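Side-chain contacts in 5'-nucleotidase SurE (Aquifex aeolicus, PDB 2WQK), which probably removes phosphate from nucleoside 5'-monophosphates as a nucleotidase dependent on a divalent metal ion: residues I17-E22 with E137-C142; L75-I80 with L118-I123; G174-R179 with Y218-N223. All blocks are in the same frame, centred on the assembly; numbering follows the deposited sequence.

Overall arrangement
All three contacts lie about one mixed sheet and join helices to each other, to a turn or to a strand. Contact 1 joins helices 15-24 and 135-152, which both press on strands 88-94 and 122-128. Contact 2 pairs helix 69-80 with the turn that leads into strand 122-128. Contact 3 sets helix 217-222 against edge strand 174-177. Contacts 1 and 3 have centres 19 Å apart and touch, Val141 CG2 meeting Ile175 CD1 at 3.9 Å. Contacts 1 and 2 do not touch. Contacts 2 and 3, 28 Å apart between centres, both touch the second subunit. Contact 1 comes nearest the metal site, the Leu20 side chain being about 13 Å from the bound sodium ion.

Contact 1 of 3, residues I17-E22 with E137-C142; sequences INALRE and EIAKVC
The flat group met across this contact is the backbone carbonyl of Ala19. Ala139 CB rests against it, 3.5 Å from Ala19 O and 3.9 Å from Ala19 C. No ring takes part. The flat charged groups have partners within their own helices. Lys140 NZ comes to Glu137 OE2 from above the carboxylate plane, at 3.3 Å. Glu22 OE2 lies well out of the Arg21 guanidinium plane, so that pair is held by charge alone. Glu22 also pairs with Lys25.

Between the helices the touching is apolar. The two alanine methyls face each other, Ala19 CB to Ala139 CB 4.2 Å. With chi1 at -175°, Leu20 CG lies beside the carbonyl carbon, and the CD1 branch reaches Cys142 CB at 3.6 Å. The short segment axes approach to 8.6 Å and cross at -48°. Such closeness suits alanines at the crossing point, and the Leu20 and Ala139 CA atoms are only 5.1 Å apart.

Ile93 and Phe125 of the central sheet lie against Leu20 and Cys142. The chemistry implies an apolar seam between two helices that cover the same strands. Shape and burial hold it, with no hydrogen bond across.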
loop_
_atom_site.group_PDB
_atom_site.type_symbol
_atom_site.label_atom_id
_atom_site.label_comp_id
_atom_site.label_asym_id
_atom_site.label_seq_id
_atom_site.Cartn_x
_atom_site.Cartn_y
_atom_site.Cartn_z
ATOM N N ILE A 17 12.425 -15.714 -12.424
ATOM C CA ILE A 17 11.349 -16.444 -13.109
ATOM C C ILE A 17 11.774 -16.702 -14.556
ATOM O O ILE A 17 11.515 -17.761 -15.108
ATOM C CB ILE A 17 9.957 -15.765 -13.018
ATOM C CG1 ILE A 17 8.880 -16.757 -13.380
ATOM C CG2 ILE A 17 9.870 -14.445 -13.762
ATOM C CD1 ILE A 17 7.481 -16.264 -13.296
ATOM N N ASN A 18 12.448 -15.722 -15.139
ATOM C CA ASN A 18 12.845 -15.887 -16.553
ATOM C C ASN A 18 13.950 -16.938 -16.701
ATOM O O ASN A 18 13.914 -17.747 -17.644
ATOM C CB ASN A 18 13.180 -14.559 -17.148
ATOM C CG ASN A 18 11.939 -13.771 -17.460
ATOM O OD1 ASN A 18 11.250 -14.055 -18.464
ATOM N ND2 ASN A 18 11.575 -12.819 -16.557
ATOM N N ALA A 19 14.908 -16.952 -15.770
ATOM C CA ALA A 19 15.950 -17.991 -15.797
ATOM C C ALA A 19 15.332 -19.380 -15.699
ATOM O O ALA A 19 15.733 -20.323 -16.401
ATOM C CB ALA A 19 17.010 -17.803 -14.690
ATOM N N LEU A 20 14.375 -19.528 -14.786
ATOM C CA LEU A 20 13.767 -20.826 -14.579
ATOM C C LEU A 20 12.954 -21.221 -15.821
ATOM O O LEU A 20 13.003 -22.376 -16.253
ATOM C CB LEU A 20 12.914 -20.808 -13.307
ATOM C CG LEU A 20 12.303 -22.125 -12.864
ATOM C CD1 LEU A 20 13.331 -23.263 -12.758
ATOM C CD2 LEU A 20 11.530 -21.889 -11.546
ATOM N N ARG A 21 12.193 -20.267 -16.370
ATOM C CA ARG A 21 11.385 -20.509 -17.565
ATOM C C ARG A 21 12.279 -21.048 -18.687
ATOM O O ARG A 21 11.970 -22.047 -19.329
ATOM C CB ARG A 21 10.711 -19.239 -18.032
ATOM C CG ARG A 21 9.932 -19.422 -19.305
ATOM C CD ARG A 21 9.473 -18.104 -19.803
ATOM N NE ARG A 21 8.726 -18.306 -21.028
ATOM C CZ ARG A 21 8.947 -17.656 -22.157
ATOM N NH1 ARG A 21 9.857 -16.680 -22.254
ATOM N NH2 ARG A 21 8.190 -17.946 -23.186
ATOM N N GLU A 22 13.359 -20.334 -18.929
ATOM C CA GLU A 22 14.265 -20.722 -20.039
ATOM C C GLU A 22 14.821 -22.138 -19.883
ATOM O O GLU A 22 14.845 -22.946 -20.850
ATOM C CB GLU A 22 15.346 -19.643 -20.175
ATOM C CG GLU A 22 14.787 -18.301 -20.677
ATOM C CD GLU A 22 14.002 -18.360 -22.018
ATOM O OE1 GLU A 22 14.370 -19.122 -22.923
ATOM O OE2 GLU A 22 12.985 -17.617 -22.165
ATOM N N GLU A 137 22.680 -20.014 -13.175
ATOM C CA GLU A 137 23.324 -21.142 -12.545
ATOM C C GLU A 137 22.340 -21.884 -11.641
ATOM O O GLU A 137 22.274 -23.095 -11.648
ATOM C CB GLU A 137 24.529 -20.707 -11.713
ATOM C CG GLU A 137 25.673 -20.072 -12.546
ATOM C CD GLU A 137 26.322 -21.061 -13.469
ATOM O OE1 GLU A 137 26.548 -22.211 -13.090
ATOM O OE2 GLU A 137 26.632 -20.671 -14.613
ATOM N N ILE A 138 21.582 -21.131 -10.857
ATOM C CA ILE A 138 20.600 -21.733 -9.959
ATOM C C ILE A 138 19.548 -22.531 -10.727
ATOM O O ILE A 138 19.129 -23.619 -10.287
ATOM C CB ILE A 138 19.950 -20.655 -9.053
ATOM C CG1 ILE A 138 20.985 -20.177 -8.032
ATOM C CG2 ILE A 138 18.673 -21.173 -8.336
ATOM C CD1 ILE A 138 20.594 -18.919 -7.252
ATOM N N ALA A 139 19.135 -22.018 -11.886
ATOM C CA ALA A 139 18.096 -22.703 -12.669
ATOM C C ALA A 139 18.523 -24.092 -13.082
ATOM O O ALA A 139 17.702 -24.985 -13.234
ATOM C CB ALA A 139 17.663 -21.881 -13.912
ATOM N N LYS A 140 19.837 -24.281 -13.276
ATOM C CA LYS A 140 20.326 -25.606 -13.668
ATOM C C LYS A 140 19.987 -26.671 -12.616
ATOM O O LYS A 140 19.549 -27.765 -12.971
ATOM C CB LYS A 140 21.845 -25.585 -13.912
ATOM C CG LYS A 140 22.238 -24.665 -15.057
ATOM C CD LYS A 140 23.754 -24.510 -15.151
ATOM C CE LYS A 140 24.139 -23.593 -16.276
ATOM N NZ LYS A 140 25.642 -23.356 -16.235
ATOM N N VAL A 141 20.160 -26.349 -11.324
ATOM C CA VAL A 141 19.830 -27.353 -10.333
ATOM C C VAL A 141 18.287 -27.471 -10.181
ATOM O O VAL A 141 17.784 -28.563 -9.947
ATOM C CB VAL A 141 20.621 -27.208 -9.037
ATOM C CG1 VAL A 141 20.098 -26.101 -8.230
ATOM C CG2 VAL A 141 20.657 -28.570 -8.291
ATOM N N CYS A 142 17.555 -26.379 -10.400
ATOM C CA CYS A 142 16.083 -26.475 -10.355
ATOM C C CYS A 142 15.581 -27.489 -11.392
ATOM O O CYS A 142 14.698 -28.320 -11.112
ATOM C CB CYS A 142 15.421 -25.116 -10.551
ATOM S SG CYS A 142 15.853 -23.919 -9.283
#

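Contact 2 of 3, residues L75-I80 with L118-I123; sequences LGYRVI and LGIPSI
Within 75-80, Tyr77 is the first residue to meet segment 118-123. Its CG is anti to the backbone N (chi1 171°), which sends the ring out to where Leu118 and Ile120 both meet it, from the same side of its plane. Leu118 CD1 approaches the ring obliquely and sits 3.9 Å from Tyr77 CD2. Ile120 CD1, also oblique, is 4.3 Å from Tyr77 CD1. The two methyls thus meet the two CD carbons, on the two sides of CG. At its far end the hydroxyl works through a water. This water lies 3.2 Å from Tyr77 OH and donates to Leu118 O at 2.7 Å.

Arg78 follows. Its chain is extended from CG to NE and carries NH2 to within 3.8 Å of Leu118 CD2. Tyr77 CE2 covers one face of the guanidinium. The charge is answered from outside, by Glu187 of the second subunit, which forms a salt bridge with Arg78 NE. The helix makes a wider pi-type turn over residues 76-80, and Leu75 O accepts from both Val79 N and Ile80 N.

On the other segment, Gly119 closes the preceding helix 107-117 with a Schellman motif at positive phi. Ser122 OG then donates to Ile120 O at 2.8 Å as the chain enters strand 122-128. An alanine in place of Leu118 would take away both methyls and is likely to leave a gap beside the Tyr77 ring, with the Arg78 guanidinium less firmly placed.

The contact is a mixed one. Leucine and isoleucine methyls pack on the tyrosine, a water ties its hydroxyl to the helix end, and the arginine touches Leu118 through NH2 and is committed to the subunit interface.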
loop_
_atom_site.group_PDB
_atom_site.type_symbol
_atom_site.label_atom_id
_atom_site.label_comp_id
_atom_site.label_asym_id
_atom_site.label_seq_id
_atom_site.Cartn_x
_atom_site.Cartn_y
_atom_site.Cartn_z
ATOM N N LEU A 75 -5.909 -18.493 -11.607
ATOM C CA LEU A 75 -6.276 -18.047 -12.972
ATOM C C LEU A 75 -5.515 -18.891 -14.009
ATOM O O LEU A 75 -6.045 -19.198 -15.090
ATOM C CB LEU A 75 -6.001 -16.559 -13.182
ATOM C CG LEU A 75 -6.944 -15.602 -12.424
ATOM C CD1 LEU A 75 -6.503 -14.164 -12.601
ATOM C CD2 LEU A 75 -8.430 -15.768 -12.848
ATOM N N GLY A 76 -4.268 -19.215 -13.721
ATOM C CA GLY A 76 -3.506 -20.079 -14.645
ATOM C C GLY A 76 -4.187 -21.414 -14.875
ATOM O O GLY A 76 -4.334 -21.903 -16.010
ATOM N N TYR A 77 -4.642 -22.021 -13.789
ATOM C CA TYR A 77 -5.254 -23.328 -13.882
ATOM C C TYR A 77 -6.644 -23.248 -14.527
ATOM O O TYR A 77 -6.945 -23.983 -15.473
ATOM C CB TYR A 77 -5.373 -23.921 -12.485
ATOM C CG TYR A 77 -6.186 -25.185 -12.391
ATOM C CD1 TYR A 77 -5.855 -26.319 -13.140
ATOM C CD2 TYR A 77 -7.263 -25.279 -11.532
ATOM C CE1 TYR A 77 -6.533 -27.496 -13.025
ATOM C CE2 TYR A 77 -7.983 -26.450 -11.432
ATOM C CZ TYR A 77 -7.608 -27.580 -12.167
ATOM O OH TYR A 77 -8.347 -28.741 -12.033
ATOM N N ARG A 78 -7.496 -22.348 -14.028
ATOM C CA ARG A 78 -8.884 -22.326 -14.482
ATOM C C ARG A 78 -9.059 -21.663 -15.823
ATOM O O ARG A 78 -9.908 -22.100 -16.596
ATOM C CB ARG A 78 -9.803 -21.673 -13.442
ATOM C CG ARG A 78 -9.804 -22.447 -12.181
ATOM C CD ARG A 78 -10.955 -22.111 -11.212
ATOM N NE ARG A 78 -10.717 -22.890 -10.016
ATOM C CZ ARG A 78 -11.176 -24.115 -9.797
ATOM N NH1 ARG A 78 -11.962 -24.724 -10.686
ATOM N NH2 ARG A 78 -10.851 -24.719 -8.654
ATOM N N VAL A 79 -8.325 -20.598 -16.094
ATOM C CA VAL A 79 -8.528 -19.827 -17.350
ATOM C C VAL A 79 -7.521 -20.290 -18.400
ATOM O O VAL A 79 -7.916 -20.807 -19.467
ATOM C CB VAL A 79 -8.439 -18.296 -17.139
ATOM C CG1 VAL A 79 -8.686 -17.549 -18.453
ATOM C CG2 VAL A 79 -9.413 -17.816 -16.003
ATOM N N ILE A 80 -6.228 -20.167 -18.119
ATOM C CA ILE A 80 -5.228 -20.373 -19.179
ATOM C C ILE A 80 -5.186 -21.853 -19.576
ATOM O O ILE A 80 -5.199 -22.181 -20.775
ATOM C CB ILE A 80 -3.847 -19.861 -18.751
ATOM C CG1 ILE A 80 -3.909 -18.350 -18.406
ATOM C CG2 ILE A 80 -2.826 -20.125 -19.848
ATOM C CD1 ILE A 80 -4.489 -17.504 -19.517
ATOM N N LEU A 118 -4.896 -27.296 -5.102
ATOM C CA LEU A 118 -5.632 -27.629 -6.306
ATOM C C LEU A 118 -5.398 -29.062 -6.777
ATOM O O LEU A 118 -5.957 -29.449 -7.823
ATOM C CB LEU A 118 -5.247 -26.666 -7.433
ATOM C CG LEU A 118 -5.798 -25.247 -7.293
ATOM C CD1 LEU A 118 -5.251 -24.273 -8.340
ATOM C CD2 LEU A 118 -7.326 -25.201 -7.346
ATOM N N GLY A 119 -4.576 -29.841 -6.059
ATOM C CA GLY A 119 -4.354 -31.228 -6.411
ATOM C C GLY A 119 -3.243 -31.453 -7.398
ATOM O O GLY A 119 -3.236 -32.493 -8.115
ATOM N N ILE A 120 -2.304 -30.498 -7.455
ATOM C CA ILE A 120 -1.192 -30.579 -8.427
ATOM C C ILE A 120 0.129 -30.616 -7.649
ATOM O O ILE A 120 0.322 -29.802 -6.767
ATOM C CB ILE A 120 -1.158 -29.335 -9.346
ATOM C CG1 ILE A 120 -2.525 -29.070 -10.010
ATOM C CG2 ILE A 120 -0.002 -29.495 -10.354
ATOM C CD1 ILE A 120 -2.811 -27.619 -10.445
ATOM N N PRO A 121 1.042 -31.534 -7.971
ATOM C CA PRO A 121 2.345 -31.566 -7.303
ATOM C C PRO A 121 3.047 -30.219 -7.536
ATOM O O PRO A 121 2.987 -29.650 -8.656
ATOM C CB PRO A 121 3.081 -32.725 -7.968
ATOM C CG PRO A 121 1.975 -33.527 -8.631
ATOM C CD PRO A 121 0.886 -32.620 -8.952
ATOM N N SER A 122 3.728 -29.718 -6.491
ATOM C CA SER A 122 4.201 -28.336 -6.530
ATOM C C SER A 122 5.523 -28.130 -5.808
ATOM O O SER A 122 5.808 -28.814 -4.836
ATOM C CB SER A 122 3.155 -27.353 -6.020
ATOM O OG SER A 122 1.886 -27.507 -6.637
ATOM N N ILE A 123 6.300 -27.162 -6.296
ATOM C CA ILE A 123 7.634 -26.871 -5.775
ATOM C C ILE A 123 7.865 -25.376 -5.811
ATOM O O ILE A 123 7.542 -24.711 -6.800
ATOM C CB ILE A 123 8.752 -27.519 -6.661
ATOM C CG1 ILE A 123 8.489 -28.989 -6.917
ATOM C CG2 ILE A 123 10.080 -27.296 -6.040
ATOM C CD1 ILE A 123 9.493 -29.632 -7.928
HETATM O O HOH W 1 -8.388 -29.143 -8.875
#

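Contact 3 of 3, residues G174-R179 with Y218-N223; sequences GIKVTR and YWAVLN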
loop_
_atom_site.group_PDB
_atom_site.type_symbol
_atom_site.label_atom_id
_atom_site.label_comp_id
_atom_site.label_asym_id
_atom_site.label_seq_id
_atom_site.Cartn_x
_atom_site.Cartn_y
_atom_site.Cartn_z
ATOM N N GLY A 174 25.878 -30.518 -3.314
ATOM C CA GLY A 174 24.961 -31.612 -3.409
ATOM C C GLY A 174 23.589 -31.065 -3.046
ATOM O O GLY A 174 23.432 -29.864 -2.854
ATOM N N ILE A 175 22.656 -31.990 -2.981
ATOM C CA ILE A 175 21.254 -31.702 -2.602
ATOM C C ILE A 175 20.975 -32.515 -1.350
ATOM O O ILE A 175 21.232 -33.726 -1.305
ATOM C CB ILE A 175 20.284 -32.108 -3.753
ATOM C CG1 ILE A 175 20.617 -31.342 -5.058
ATOM C CG2 ILE A 175 18.782 -31.916 -3.363
ATOM C CD1 ILE A 175 19.810 -31.784 -6.247
ATOM N N LYS A 176 20.382 -31.850 -0.353
ATOM C CA LYS A 176 19.990 -32.470 0.892
ATOM C C LYS A 176 18.495 -32.267 1.161
ATOM O O LYS A 176 17.982 -31.172 1.012
ATOM C CB LYS A 176 20.770 -31.848 2.056
ATOM C CG LYS A 176 22.273 -32.183 2.039
ATOM C CD LYS A 176 22.996 -31.501 3.167
ATOM C CE LYS A 176 22.691 -32.132 4.501
ATOM N NZ LYS A 176 22.996 -33.601 4.591
ATOM N N VAL A 177 17.872 -33.339 1.599
ATOM C CA VAL A 177 16.534 -33.294 2.183
ATOM C C VAL A 177 16.689 -32.749 3.613
ATOM O O VAL A 177 17.507 -33.248 4.385
ATOM C CB VAL A 177 15.878 -34.678 2.187
ATOM C CG1 VAL A 177 14.547 -34.677 2.993
ATOM C CG2 VAL A 177 15.707 -35.180 0.751
ATOM N N THR A 178 15.904 -31.725 3.951
ATOM C CA THR A 178 16.083 -30.946 5.172
ATOM C C THR A 178 14.720 -30.755 5.890
ATOM O O THR A 178 13.646 -30.937 5.296
ATOM C CB THR A 178 16.631 -29.547 4.844
ATOM O OG1 THR A 178 15.725 -28.893 3.965
ATOM C CG2 THR A 178 18.047 -29.621 4.213
ATOM N N ARG A 179 14.801 -30.443 7.183
ATOM C CA ARG A 179 13.648 -29.934 7.917
ATOM C C ARG A 179 13.643 -28.411 7.974
ATOM O O ARG A 179 14.669 -27.762 7.835
ATOM C CB ARG A 179 13.616 -30.508 9.352
ATOM C CG ARG A 179 14.736 -30.069 10.275
ATOM C CD ARG A 179 14.574 -30.637 11.670
ATOM N NE ARG A 179 15.599 -30.104 12.580
ATOM C CZ ARG A 179 16.797 -30.596 12.732
ATOM N NH1 ARG A 179 17.181 -31.625 11.997
ATOM N NH2 ARG A 179 17.636 -30.009 13.617
ATOM N N TYR A 218 18.503 -24.125 6.794
ATOM C CA TYR A 218 19.550 -23.103 6.953
ATOM C C TYR A 218 20.933 -23.735 6.870
ATOM O O TYR A 218 21.821 -23.236 6.156
ATOM C CB TYR A 218 19.455 -22.430 8.317
ATOM C CG TYR A 218 18.324 -21.491 8.532
ATOM C CD1 TYR A 218 18.369 -20.205 8.045
ATOM C CD2 TYR A 218 17.227 -21.879 9.291
ATOM C CE1 TYR A 218 17.313 -19.302 8.289
ATOM C CE2 TYR A 218 16.211 -21.015 9.522
ATOM C CZ TYR A 218 16.268 -19.720 9.045
ATOM O OH TYR A 218 15.191 -18.910 9.303
ATOM N N TRP A 219 21.143 -24.821 7.607
ATOM C CA TRP A 219 22.509 -25.421 7.625
ATOM C C TRP A 219 22.915 -25.843 6.227
ATOM O O TRP A 219 24.058 -25.617 5.797
ATOM C CB TRP A 219 22.585 -26.616 8.589
ATOM C CG TRP A 219 23.966 -27.186 8.757
ATOM C CD1 TRP A 219 24.836 -26.921 9.783
ATOM C CD2 TRP A 219 24.643 -28.099 7.875
ATOM N NE1 TRP A 219 26.009 -27.607 9.568
ATOM C CE2 TRP A 219 25.913 -28.350 8.428
ATOM C CE3 TRP A 219 24.295 -28.744 6.686
ATOM C CZ2 TRP A 219 26.843 -29.165 7.805
ATOM C CZ3 TRP A 219 25.233 -29.581 6.072
ATOM C CH2 TRP A 219 26.477 -29.789 6.641
ATOM N N ALA A 220 21.990 -26.443 5.476
ATOM C CA ALA A 220 22.322 -26.970 4.145
ATOM C C ALA A 220 22.823 -25.827 3.274
ATOM O O ALA A 220 23.921 -25.923 2.685
ATOM C CB ALA A 220 21.076 -27.654 3.513
ATOM N N VAL A 221 22.062 -24.742 3.162
ATOM C CA VAL A 221 22.439 -23.657 2.247
ATOM C C VAL A 221 23.678 -22.895 2.735
ATOM O O VAL A 221 24.494 -22.468 1.904
ATOM C CB VAL A 221 21.263 -22.712 1.925
ATOM C CG1 VAL A 221 20.193 -23.489 1.145
ATOM C CG2 VAL A 221 20.694 -22.064 3.179
ATOM N N LEU A 222 23.818 -22.732 4.047
ATOM C CA LEU A 222 25.002 -22.067 4.625
ATOM C C LEU A 222 26.280 -22.829 4.281
ATOM O O LEU A 222 27.391 -22.237 4.238
ATOM C CB LEU A 222 24.859 -21.914 6.148
ATOM C CG LEU A 222 23.994 -20.733 6.610
ATOM C CD1 LEU A 222 23.526 -20.895 8.095
ATOM C CD2 LEU A 222 24.729 -19.362 6.377
ATOM N N ASN A 223 26.147 -24.139 4.094
ATOM C CA ASN A 223 27.275 -25.015 3.790
ATOM C C ASN A 223 27.381 -25.435 2.328
ATOM O O ASN A 223 28.133 -26.363 1.999
ATOM C CB ASN A 223 27.242 -26.217 4.719
ATOM C CG ASN A 223 27.637 -25.836 6.162
ATOM O OD1 ASN A 223 28.852 -25.762 6.473
ATOM N ND2 ASN A 223 26.649 -25.555 7.036
#
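Lys176 and Trp219 meet through carbon. The lysine is straight at chi2. The bend at chi3 (73°) brings CE beside the indole; that at chi4 turns NZ. CE is 3.9 Å from Trp219 CZ3, and CD is 4.1 Å from the same atom. The approach is oblique. Trp219 CG lies beside its own carbonyl carbon, and with chi2 at 98° this brings CZ3 of the six-membered ring to the lysine.

Asn223 ND2 lies over one face of the indole, 3.1 Å above its plane. That amide is fixed by a nearly straight bond from Asn223 ND2 to Trp219 O, 2.9 Å long. Asn223 ND2 and Asn223 N reach Trp219 O from opposite faces of the carbonyl plane. Two donors therefore grip one carbonyl at the end of the helix.

Ala220 fills the middle. Its CB meets Thr178 CG2 at 3.7 Å and lies near Lys176 CD. Thr178 OG1 sits between the backbone N and the carbonyl carbon (chi1 58°) and bonds to Thr229 OG1 and Ser227 OG; CG2 is left to meet Ala220.

Strand 174-177 is the edge of the mixed sheet within this chain and bonds to strand 225-232. Helix 217-222 packs where Lys176 and Thr178 point. Ile175 faces away from it, onto Val141 and Ile145 of helix 135-152. The edge strand is thus held between two helices, while Val177 N bonds to Glu248 of the second subunit.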